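Local coordinates for protein endoglucanase A (Clostridium longisporum, PDB 6Q1I) that hydrolyses internal beta-1,4-glucosidic linkages in barley beta-glucan, lichenan and carboxymethylcellulose through its family 5 glycosidase domain, and also attacks xylan, at residues Thr71-Thr76 with Tyr109-Thr114. Sequence-based numbering, arbitrary orientation. Where two conformers were deposited one is given.
Sequences TIRIPT and YVILNT
Neighbouring parallel strands 71-74 and 109-113 of the (beta/alpha)8 TIM barrel of this family 5 catalytic domain, joined by a beta-alpha-beta crossover through helix 90-105, pair here up to the active-site end. Ile-72 bonds on either side of Val-110: its N donates to Tyr-109 O (2.9 Å) and its O accepts Ile-111 N (3.0 Å). Ile-74 N then meets Ile-111 O nearly along the C=O axis (2.8 Å). Toward helix 90-105, the Ile-74 CD1 methyl touches the Val-110 CG1 methyl (3.6 Å). On the barrel interior, Arg-73 runs extended, CG anti to the backbone N (chi1 -179°), its CG and CD passing Ile-111 CG2. NH2 forms a salt bridge with Glu-156 and a hydrogen bond to Asn-159; NH1 bonds Asn-26 and Gln-284, an altered residue at the probable nucleophile position. Asn-113 ND2 lies over one guanidinium face, 3.2 Å from Arg-73 NH2, the two planes 77° apart; these two donors share Glu-156 OE2 as acceptor. Past Ile-74, the Asn-113 side chain carries the next cross-strand bond: with CG between the backbone N and carbonyl carbon (chi1 77°), OD1 accepts Thr-76 N in the amide plane at 2.9 Å, while Thr-76 OG1 turns back to Ile-74 O, 3.0 Å away and above that carbonyl's plane.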
# COMPACT_ATOMS: atom_id res chain seq x y z
N THR A 71 -4.57 -11.13 0.30
CA THR A 71 -4.47 -9.91 -0.48
C THR A 71 -3.03 -9.71 -0.91
O THR A 71 -2.10 -9.94 -0.13
CB THR A 71 -4.90 -8.71 0.39
OG1 THR A 71 -6.28 -8.84 0.74
CG2 THR A 71 -4.72 -7.38 -0.33
N ILE A 72 -2.83 -9.24 -2.14
CA ILE A 72 -1.54 -8.72 -2.59
C ILE A 72 -1.74 -7.27 -3.03
O ILE A 72 -2.66 -6.96 -3.81
CB ILE A 72 -0.90 -9.58 -3.69
CG1 ILE A 72 -0.44 -10.91 -3.08
CG2 ILE A 72 0.26 -8.84 -4.34
CD1 ILE A 72 0.31 -11.81 -4.04
N ARG A 73 -0.89 -6.39 -2.52
CA ARG A 73 -0.80 -5.02 -3.02
C ARG A 73 0.32 -4.96 -4.05
O ARG A 73 1.41 -5.49 -3.82
CB ARG A 73 -0.56 -4.05 -1.87
CG ARG A 73 -0.46 -2.57 -2.24
CD ARG A 73 -0.66 -1.73 -1.03
NE ARG A 73 -0.49 -0.28 -1.13
CZ ARG A 73 0.62 0.39 -0.83
NH1 ARG A 73 1.76 -0.25 -0.56
NH2 ARG A 73 0.61 1.72 -0.80
N ILE A 74 -0.00 -4.40 -5.21
CA ILE A 74 0.93 -4.23 -6.32
C ILE A 74 1.26 -2.75 -6.40
O ILE A 74 0.63 -2.00 -7.17
CB ILE A 74 0.35 -4.77 -7.64
CG1 ILE A 74 -0.07 -6.23 -7.48
CG2 ILE A 74 1.36 -4.61 -8.79
CD1 ILE A 74 -0.78 -6.80 -8.70
N PRO A 75 2.21 -2.26 -5.62
CA PRO A 75 2.57 -0.84 -5.70
C PRO A 75 3.17 -0.57 -7.08
O PRO A 75 4.01 -1.33 -7.56
CB PRO A 75 3.58 -0.66 -4.56
CG PRO A 75 4.21 -2.03 -4.41
CD PRO A 75 3.08 -3.00 -4.68
N THR A 76 2.69 0.48 -7.73
CA THR A 76 3.03 0.74 -9.13
C THR A 76 3.32 2.22 -9.31
O THR A 76 2.50 3.06 -8.95
CB THR A 76 1.90 0.30 -10.06
OG1 THR A 76 1.62 -1.09 -9.84
CG2 THR A 76 2.28 0.48 -11.51
N TYR A 109 -7.43 -10.88 -3.33
CA TYR A 109 -7.72 -9.45 -3.47
C TYR A 109 -6.43 -8.76 -3.92
O TYR A 109 -5.34 -9.14 -3.50
CB TYR A 109 -8.21 -8.84 -2.15
CG TYR A 109 -9.53 -9.43 -1.74
CD1 TYR A 109 -9.59 -10.56 -0.93
CD2 TYR A 109 -10.72 -8.91 -2.22
CE1 TYR A 109 -10.80 -11.15 -0.61
CE2 TYR A 109 -11.93 -9.49 -1.90
CZ TYR A 109 -11.97 -10.61 -1.10
OH TYR A 109 -13.19 -11.19 -0.79
N VAL A 110 -6.57 -7.77 -4.79
CA VAL A 110 -5.43 -7.04 -5.33
C VAL A 110 -5.68 -5.56 -5.11
O VAL A 110 -6.74 -5.05 -5.47
CB VAL A 110 -5.24 -7.33 -6.83
CG1 VAL A 110 -4.17 -6.44 -7.41
CG2 VAL A 110 -4.91 -8.80 -7.02
N ILE A 111 -4.70 -4.88 -4.53
CA ILE A 111 -4.71 -3.42 -4.42
C ILE A 111 -3.72 -2.89 -5.45
O ILE A 111 -2.52 -3.17 -5.37
CB ILE A 111 -4.29 -2.96 -3.02
CG1 ILE A 111 -5.22 -3.49 -1.93
CG2 ILE A 111 -4.22 -1.43 -3.00
CD1 ILE A 111 -4.63 -3.40 -0.53
N LEU A 112 -4.22 -2.12 -6.42
CA LEU A 112 -3.40 -1.48 -7.44
C LEU A 112 -3.42 0.03 -7.18
O LEU A 112 -4.50 0.64 -7.17
CB LEU A 112 -3.97 -1.78 -8.83
CG LEU A 112 -3.17 -1.19 -10.00
CD1 LEU A 112 -1.77 -1.86 -10.09
CD2 LEU A 112 -3.93 -1.34 -11.31
N ASN A 113 -2.25 0.62 -6.97
CA ASN A 113 -2.16 2.03 -6.59
C ASN A 113 -1.40 2.84 -7.64
O ASN A 113 -1.04 2.34 -8.70
CB ASN A 113 -1.54 2.20 -5.19
CG ASN A 113 -0.04 2.03 -5.16
OD1 ASN A 113 0.60 1.77 -6.18
ND2 ASN A 113 0.53 2.19 -3.96
N THR A 114 -1.23 4.14 -7.35
CA THR A 114 -0.06 4.89 -7.80
C THR A 114 0.88 5.00 -6.60
O THR A 114 0.43 5.06 -5.45
CB THR A 114 -0.39 6.28 -8.36
OG1 THR A 114 -0.73 7.19 -7.31
CG2 THR A 114 -1.51 6.22 -9.39